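Local coordinates for protein meta cleavage compound hydrolase (Janthinobacterium, PDB 1J1I) that is a serine hydrolase of carbazole degradation that probably cleaves a carbon-carbon bond of the ring-opened meta-cleavage compound to release anthranilate, at residues A[28-32]-A[49-53]; A[85-91]-A[200-205]; A[158-164]-A[182-186]. All coordinates share one frame; numbering follows the deposited sequence.

Contact 1. Residues A[28-32]-A[49-53]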
# COMPACT_ATOMS: atom_id res chain seq x y z
N THR A 28 -19.59 13.11 -24.03
CA THR A 28 -18.63 12.24 -23.39
C THR A 28 -19.14 10.82 -23.21
O THR A 28 -20.29 10.61 -22.84
CB THR A 28 -18.25 12.81 -22.01
OG1 THR A 28 -17.86 14.18 -22.16
CG2 THR A 28 -17.10 12.03 -21.39
N ARG A 29 -18.27 9.85 -23.49
CA ARG A 29 -18.62 8.44 -23.36
C ARG A 29 -18.06 7.87 -22.07
O ARG A 29 -16.91 8.12 -21.72
CB ARG A 29 -18.06 7.65 -24.54
CG ARG A 29 -18.26 6.14 -24.45
CD ARG A 29 -16.93 5.42 -24.33
NE ARG A 29 -17.07 3.99 -24.57
CZ ARG A 29 -16.05 3.17 -24.78
NH1 ARG A 29 -14.80 3.63 -24.78
NH2 ARG A 29 -16.27 1.88 -25.01
N TYR A 30 -18.88 7.09 -21.37
CA TYR A 30 -18.43 6.45 -20.15
C TYR A 30 -19.01 5.06 -20.01
O TYR A 30 -19.98 4.70 -20.68
CB TYR A 30 -18.78 7.29 -18.91
CG TYR A 30 -20.25 7.54 -18.64
CD1 TYR A 30 -20.96 8.52 -19.35
CD2 TYR A 30 -20.93 6.84 -17.64
CE1 TYR A 30 -22.30 8.81 -19.05
CE2 TYR A 30 -22.26 7.11 -17.33
CZ TYR A 30 -22.94 8.10 -18.04
OH TYR A 30 -24.25 8.39 -17.72
N LEU A 31 -18.39 4.27 -19.14
CA LEU A 31 -18.83 2.91 -18.85
C LEU A 31 -19.35 2.96 -17.42
O LEU A 31 -18.73 3.59 -16.56
CB LEU A 31 -17.65 1.94 -18.95
CG LEU A 31 -17.25 1.32 -20.29
CD1 LEU A 31 -17.51 2.27 -21.44
CD2 LEU A 31 -15.79 0.92 -20.21
N GLU A 32 -20.47 2.31 -17.16
CA GLU A 32 -21.03 2.32 -15.82
C GLU A 32 -21.44 0.94 -15.32
O GLU A 32 -21.94 0.11 -16.09
CB GLU A 32 -22.22 3.28 -15.75
CG GLU A 32 -23.00 3.18 -14.45
CD GLU A 32 -24.05 4.27 -14.32
OE1 GLU A 32 -24.53 4.76 -15.37
OE2 GLU A 32 -24.39 4.62 -13.18
N ALA A 49 -5.87 4.59 -26.33
CA ALA A 49 -6.18 4.39 -24.92
C ALA A 49 -7.58 4.90 -24.62
O ALA A 49 -7.95 6.01 -25.03
CB ALA A 49 -5.16 5.10 -24.04
N GLU A 50 -8.36 4.08 -23.93
CA GLU A 50 -9.72 4.45 -23.54
C GLU A 50 -10.20 3.58 -22.38
O GLU A 50 -9.49 2.67 -21.94
CB GLU A 50 -10.67 4.36 -24.76
CG GLU A 50 -10.59 3.08 -25.58
CD GLU A 50 -11.19 1.89 -24.85
OE1 GLU A 50 -12.40 1.93 -24.55
OE2 GLU A 50 -10.45 0.93 -24.59
N SER A 51 -11.40 3.86 -21.90
CA SER A 51 -11.97 3.18 -20.75
C SER A 51 -12.09 1.65 -20.73
O SER A 51 -11.76 1.03 -19.72
CB SER A 51 -13.33 3.79 -20.42
OG SER A 51 -13.20 5.17 -20.15
N GLU A 52 -12.56 1.05 -21.81
CA GLU A 52 -12.73 -0.40 -21.82
C GLU A 52 -11.40 -1.14 -21.71
O GLU A 52 -11.24 -2.01 -20.85
CB GLU A 52 -13.48 -0.83 -23.09
CG GLU A 52 -13.87 -2.29 -23.14
CD GLU A 52 -14.94 -2.56 -24.19
OE1 GLU A 52 -14.76 -2.13 -25.35
OE2 GLU A 52 -15.96 -3.19 -23.85
N GLY A 53 -10.44 -0.78 -22.56
CA GLY A 53 -9.14 -1.43 -22.53
C GLY A 53 -8.37 -1.21 -21.24
O GLY A 53 -7.63 -2.09 -20.79
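Leu31 of the strand and Ser51 at the first turn of a helix are the nearest backbone neighbours, their CA atoms 7.1 Å apart, and it is the strand's side chains that bridge the distance to the helix start. The polar half is a salt bridge between buried groups: Arg29 NH1 gives Glu50 OE1 a hydrogen bond of 3.0 Å, fairly straight at 159°, close to the guanidinium plane and on the anti lone pair of the oxygen. The planes of the two groups stand 37° apart. Glu50 is also the N-cap of the helix. Its chain turns back at chi2 (72°), which brings OE1 within 2.9 Å of Glu52 N and OE2 within 2.7 Å of Gly53 N; the carboxylate is thus held by three donors, and its charge would probably be stabilised by both the arginine and the helix end. Leu31 supplies the apolar half. Its CD1 lies over one guanidinium face of Arg29, while CD2 reaches Glu52 N at 3.6 Å and Ser51 CB at 3.8 Å. Arg29 has further salt bridges to Glu18 and Asp72, and Asp72 also bonds Ser51 OG. The contact joins strand 26-33, lying between antiparallel strands 17-23 and 67-71 of the alpha/beta hydrolase sheet, to the start of helix 51-55, with Tyr188 of helix 179-190 packed against Glu50 and Glu52.

Contact 2. Residues A[85-91]-A[200-205]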
# COMPACT_ATOMS: atom_id res chain seq x y z
N GLU A 85 -7.45 23.45 -29.17
CA GLU A 85 -6.09 23.22 -28.71
C GLU A 85 -6.24 22.28 -27.52
O GLU A 85 -6.94 22.59 -26.56
CB GLU A 85 -5.43 24.53 -28.26
CG GLU A 85 -4.03 24.34 -27.70
CD GLU A 85 -3.33 25.65 -27.37
OE1 GLU A 85 -3.97 26.54 -26.78
OE2 GLU A 85 -2.13 25.78 -27.70
N TYR A 86 -5.62 21.11 -27.61
CA TYR A 86 -5.72 20.11 -26.55
C TYR A 86 -4.66 20.34 -25.47
O TYR A 86 -3.57 19.78 -25.54
CB TYR A 86 -5.58 18.70 -27.14
CG TYR A 86 -6.80 18.26 -27.93
CD1 TYR A 86 -7.76 17.43 -27.36
CD2 TYR A 86 -7.00 18.69 -29.24
CE1 TYR A 86 -8.89 17.03 -28.07
CE2 TYR A 86 -8.14 18.30 -29.96
CZ TYR A 86 -9.08 17.47 -29.37
OH TYR A 86 -10.21 17.10 -30.06
N THR A 87 -5.01 21.17 -24.49
CA THR A 87 -4.10 21.48 -23.39
C THR A 87 -4.50 20.68 -22.15
O THR A 87 -5.61 20.15 -22.08
CB THR A 87 -4.16 22.97 -23.02
OG1 THR A 87 -5.44 23.26 -22.44
CG2 THR A 87 -3.96 23.83 -24.27
N GLN A 88 -3.60 20.60 -21.17
CA GLN A 88 -3.90 19.88 -19.94
C GLN A 88 -5.04 20.62 -19.26
O GLN A 88 -5.91 20.02 -18.64
CB GLN A 88 -2.67 19.83 -19.04
CG GLN A 88 -2.88 19.11 -17.71
CD GLN A 88 -3.47 17.72 -17.86
OE1 GLN A 88 -3.30 17.07 -18.89
NE2 GLN A 88 -4.16 17.26 -16.82
N ASP A 89 -5.04 21.94 -19.40
CA ASP A 89 -6.08 22.77 -18.81
C ASP A 89 -7.45 22.36 -19.36
O ASP A 89 -8.44 22.30 -18.62
CB ASP A 89 -5.81 24.24 -19.14
CG ASP A 89 -4.39 24.65 -18.84
OD1 ASP A 89 -3.43 24.01 -19.35
OD2 ASP A 89 -4.22 25.63 -18.08
N ARG A 90 -7.50 22.06 -20.65
CA ARG A 90 -8.74 21.66 -21.31
C ARG A 90 -9.24 20.29 -20.81
O ARG A 90 -10.44 20.09 -20.65
CB ARG A 90 -8.54 21.63 -22.83
CG ARG A 90 -9.80 21.87 -23.63
CD ARG A 90 -10.51 23.14 -23.18
NE ARG A 90 -11.58 23.52 -24.11
CZ ARG A 90 -11.37 24.05 -25.31
NH1 ARG A 90 -10.13 24.27 -25.73
NH2 ARG A 90 -12.39 24.36 -26.08
N ARG A 91 -8.32 19.36 -20.56
CA ARG A 91 -8.72 18.05 -20.05
C ARG A 91 -9.25 18.18 -18.62
O ARG A 91 -10.20 17.50 -18.23
CB ARG A 91 -7.55 17.06 -20.09
CG ARG A 91 -7.29 16.42 -21.45
CD ARG A 91 -6.14 15.41 -21.37
NE ARG A 91 -4.86 16.07 -21.15
CZ ARG A 91 -4.14 16.64 -22.10
NH1 ARG A 91 -4.57 16.63 -23.36
NH2 ARG A 91 -2.99 17.24 -21.81
N ALA A 200 -2.70 15.87 -31.94
CA ALA A 200 -2.81 17.22 -31.38
C ALA A 200 -2.50 17.20 -29.89
O ALA A 200 -1.85 18.11 -29.37
CB ALA A 200 -4.21 17.78 -31.62
N THR A 201 -2.98 16.17 -29.20
CA THR A 201 -2.74 16.04 -27.76
C THR A 201 -1.24 15.94 -27.48
O THR A 201 -0.71 16.64 -26.61
CB THR A 201 -3.46 14.78 -27.19
OG1 THR A 201 -4.88 14.97 -27.24
CG2 THR A 201 -3.04 14.51 -25.76
N MET A 202 -0.55 15.07 -28.22
CA MET A 202 0.89 14.89 -28.03
C MET A 202 1.71 16.11 -28.45
O MET A 202 2.77 16.38 -27.88
CB MET A 202 1.38 13.66 -28.81
CG MET A 202 0.78 12.35 -28.31
SD MET A 202 0.82 12.23 -26.51
CE MET A 202 2.58 12.14 -26.20
N GLN A 203 1.21 16.84 -29.43
CA GLN A 203 1.89 18.03 -29.91
C GLN A 203 2.01 19.08 -28.81
O GLN A 203 3.08 19.63 -28.57
CB GLN A 203 1.14 18.63 -31.11
CG GLN A 203 1.86 19.81 -31.75
CD GLN A 203 1.04 20.45 -32.85
OE1 GLN A 203 0.37 19.75 -33.62
NE2 GLN A 203 1.09 21.77 -32.95
N TRP A 204 0.89 19.35 -28.13
CA TRP A 204 0.90 20.33 -27.05
C TRP A 204 1.85 19.90 -25.94
O TRP A 204 2.63 20.70 -25.44
CB TRP A 204 -0.51 20.49 -26.46
CG TRP A 204 -0.54 21.52 -25.39
CD1 TRP A 204 -0.65 22.88 -25.55
CD2 TRP A 204 -0.40 21.30 -23.98
NE1 TRP A 204 -0.58 23.51 -24.33
CE2 TRP A 204 -0.43 22.56 -23.34
CE3 TRP A 204 -0.25 20.15 -23.19
CZ2 TRP A 204 -0.31 22.71 -21.96
CZ3 TRP A 204 -0.13 20.30 -21.80
CH2 TRP A 204 -0.16 21.57 -21.20
N ILE A 205 1.78 18.63 -25.55
CA ILE A 205 2.65 18.12 -24.50
C ILE A 205 4.11 18.30 -24.93
O ILE A 205 4.94 18.78 -24.16
CB ILE A 205 2.36 16.62 -24.25
CG1 ILE A 205 0.97 16.47 -23.61
CG2 ILE A 205 3.43 16.01 -23.38
CD1 ILE A 205 0.52 15.04 -23.44
O HOH W 1 -2.18 17.85 -24.55
O HOH W 2 -3.95 20.79 -29.66
O HOH W 3 -6.59 15.24 -24.90
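Trp204 lays one face of its indole over the chain entering the helix at Gln88, with Thr87 CA above the ring centre and Gln88 N 3.5 Å above the plane nearer the rim. The Thr87 methyl makes a CH-pi contact, CG2 standing 3.8 Å from the centroid of the five-membered ring of Trp204. At the root of the indole, Trp204 CB packs 3.3 Å from Tyr86 O, and the carboxylate of Glu85 meets the ring edge at CD1, its plane nearly perpendicular to the indole. Trp204 CG is anti to the backbone N (chi1 -178°), which carries the ring away from its own helix and across residues 86-88. Replacing Trp204 by an alanine is likely to open a gap above Thr87 and Gln88 and to deprive the Thr87 methyl of its aromatic partner. Beside the indole, Tyr86 CD2 touches Ala200 CB at 3.8 Å. Helix 192-208 lies in the helical insertion between strands 131-137 and 225-230, the usual place of the lid in alpha/beta hydrolases, so the contact probably seats lid on core. Water fills the polar seam: one molecule donates to Tyr86 O and Thr201 O and accepts from Arg91 NH2, and another links Arg91 NH1 with Thr201 OG1, which also bonds Ala197. Arg91 is steadied in turn by Gln88 OE1, gripped side-on by NE and NH2, each at 2.9 Å. Behind them, Gln88 NE2 bonds Tyr213 and Thr119, while Thr87 OG1 caps the helix by accepting from Arg90 N at 3.0 Å.

Contact 3. Residues A[158-164]-A[182-186]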
# COMPACT_ATOMS: atom_id res chain seq x y z
N PHE A 158 1.91 3.36 -35.38
CA PHE A 158 0.55 2.97 -35.72
C PHE A 158 0.39 1.67 -36.52
O PHE A 158 -0.40 1.60 -37.46
CB PHE A 158 -0.17 4.11 -36.45
CG PHE A 158 -0.43 5.30 -35.58
CD1 PHE A 158 0.60 6.19 -35.27
CD2 PHE A 158 -1.69 5.52 -35.03
CE1 PHE A 158 0.37 7.29 -34.44
CE2 PHE A 158 -1.93 6.61 -34.20
CZ PHE A 158 -0.90 7.49 -33.90
N THR A 159 1.16 0.66 -36.13
CA THR A 159 1.08 -0.65 -36.77
C THR A 159 0.66 -1.60 -35.65
O THR A 159 0.88 -1.30 -34.48
CB THR A 159 2.45 -1.11 -37.32
OG1 THR A 159 3.40 -1.16 -36.25
CG2 THR A 159 2.94 -0.15 -38.40
N ARG A 160 0.05 -2.73 -35.99
CA ARG A 160 -0.37 -3.66 -34.95
C ARG A 160 0.85 -4.12 -34.17
O ARG A 160 0.82 -4.20 -32.94
CB ARG A 160 -1.08 -4.88 -35.55
CG ARG A 160 -1.64 -5.79 -34.47
CD ARG A 160 -2.34 -7.00 -35.05
NE ARG A 160 -3.02 -7.77 -34.01
CZ ARG A 160 -2.41 -8.36 -32.99
NH1 ARG A 160 -1.09 -8.27 -32.85
NH2 ARG A 160 -3.12 -9.04 -32.09
N GLU A 161 1.94 -4.41 -34.88
CA GLU A 161 3.17 -4.84 -34.24
C GLU A 161 3.76 -3.74 -33.36
O GLU A 161 4.35 -4.02 -32.32
CB GLU A 161 4.20 -5.28 -35.29
CG GLU A 161 4.15 -6.76 -35.59
CD GLU A 161 4.37 -7.60 -34.35
OE1 GLU A 161 5.42 -7.43 -33.70
OE2 GLU A 161 3.50 -8.44 -34.02
N GLY A 162 3.61 -2.50 -33.79
CA GLY A 162 4.12 -1.39 -33.01
C GLY A 162 3.39 -1.32 -31.68
O GLY A 162 3.97 -0.96 -30.66
N MET A 163 2.10 -1.67 -31.71
CA MET A 163 1.27 -1.66 -30.52
C MET A 163 1.69 -2.79 -29.58
O MET A 163 1.67 -2.63 -28.36
CB MET A 163 -0.20 -1.84 -30.90
CG MET A 163 -1.18 -1.67 -29.75
SD MET A 163 -1.02 -0.04 -28.96
CE MET A 163 -1.95 0.99 -30.11
N VAL A 164 2.07 -3.93 -30.15
CA VAL A 164 2.52 -5.06 -29.35
C VAL A 164 3.80 -4.68 -28.62
O VAL A 164 3.94 -4.94 -27.42
CB VAL A 164 2.79 -6.30 -30.22
CG1 VAL A 164 3.46 -7.39 -29.38
CG2 VAL A 164 1.49 -6.83 -30.81
N ILE A 182 -4.98 -6.26 -27.70
CA ILE A 182 -4.14 -5.54 -28.65
C ILE A 182 -4.99 -5.03 -29.82
O ILE A 182 -4.89 -3.87 -30.22
CB ILE A 182 -3.01 -6.44 -29.21
CG1 ILE A 182 -1.99 -6.74 -28.11
CG2 ILE A 182 -2.33 -5.75 -30.39
CD1 ILE A 182 -1.24 -5.50 -27.62
N ASN A 183 -5.83 -5.91 -30.37
CA ASN A 183 -6.67 -5.53 -31.51
C ASN A 183 -7.63 -4.40 -31.15
O ASN A 183 -7.82 -3.47 -31.93
CB ASN A 183 -7.49 -6.74 -32.00
CG ASN A 183 -6.61 -7.91 -32.41
OD1 ASN A 183 -5.53 -7.72 -32.96
ND2 ASN A 183 -7.09 -9.12 -32.16
N SER A 184 -8.22 -4.49 -29.97
CA SER A 184 -9.16 -3.47 -29.51
C SER A 184 -8.47 -2.11 -29.42
O SER A 184 -8.98 -1.11 -29.93
CB SER A 184 -9.74 -3.86 -28.15
OG SER A 184 -10.71 -2.92 -27.71
N ARG A 185 -7.31 -2.07 -28.77
CA ARG A 185 -6.56 -0.82 -28.63
C ARG A 185 -6.09 -0.30 -29.98
O ARG A 185 -6.13 0.90 -30.24
CB ARG A 185 -5.35 -1.01 -27.70
CG ARG A 185 -4.42 0.20 -27.65
CD ARG A 185 -3.24 -0.01 -26.70
NE ARG A 185 -3.58 0.32 -25.32
CZ ARG A 185 -3.15 1.41 -24.68
NH1 ARG A 185 -2.36 2.28 -25.30
NH2 ARG A 185 -3.52 1.63 -23.43
N TYR A 186 -5.65 -1.20 -30.84
CA TYR A 186 -5.18 -0.82 -32.16
C TYR A 186 -6.32 -0.22 -32.98
O TYR A 186 -6.13 0.74 -33.72
CB TYR A 186 -4.59 -2.03 -32.90
CG TYR A 186 -4.02 -1.68 -34.25
CD1 TYR A 186 -3.00 -0.73 -34.37
CD2 TYR A 186 -4.50 -2.27 -35.42
CE1 TYR A 186 -2.48 -0.39 -35.61
CE2 TYR A 186 -3.98 -1.93 -36.66
CZ TYR A 186 -2.97 -0.99 -36.75
OH TYR A 186 -2.45 -0.63 -37.97
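Met163, Tyr186 and Arg160 bury the most surface where helices 160-170 and 179-190 cross, the axes of their short segments 9.8 Å apart and inclined at 115°. Tyr186 lies against the first turn of the other helix. Arg160 N sits over one face of its ring toward the rim, and Arg160 CB makes a CH-pi contact almost straight above the centre, 4.3 Å from the centroid. The phenol is pinned at its far end, where Tyr186 OH donates to Phe158 O at 3.1 Å from above the carbonyl plane. That turn is itself N-capped by Thr159, whose OG1 accepts from Gly162 N and also bonds Asp157. Arg160 reaches out along the partner helix in an extended chain (chi2 180°) and grips one oxygen with two nitrogens: NE lies 2.7 Å and NH2 2.9 Å from Asn183 OD1. The NE bond runs nearly along the C=O axis, the NH2 bond comes in above the amide plane, and the two planes are 63° apart. Ile182 CG2 covers the centre of one guanidinium face, 3.7 Å from Arg160 CZ, and touches Val164 CG2 at 4.0 Å. Met163 is bent at chi2 and chi3, which lays its thioether across the aliphatic stem of Arg185, a tight fit with Met163 SD 3.2 Å from Arg185 CD and Met163 CE beside Arg185 CG. Both helices belong to the insertion that follows strand 131-137, probably the lid of this alpha/beta hydrolase. The chemistry is mixed: thioether, isoleucine and aromatic ring fill the crossing, while the arginine-asparagine grip and the tyrosine-carbonyl bond, which depend on direction, would be expected to resist sliding of one helix over the other.

How the contacts relate
From the N terminus, contact 1 closes first: the chain leaves strand 26-33, passes through strand 38-42 and returns at helix 51-55, all within the core. Contact 2 opens later, at the start of helix 88-101, and spans the longest stretch, closing only on helix 192-208 after the region around Ser114, probably the nucleophile. Contact 3 opens and closes within that span, tying together two consecutive helices of the probable lid. Contact 1 is in series with both others. Contacts 1 and 3 meet where Ala49 CB packs 3.9 Å from Arg185 NH2, whereas contact 2 touches neither; it probably joins lid to core about 23 Å, centre to centre, from contact 3.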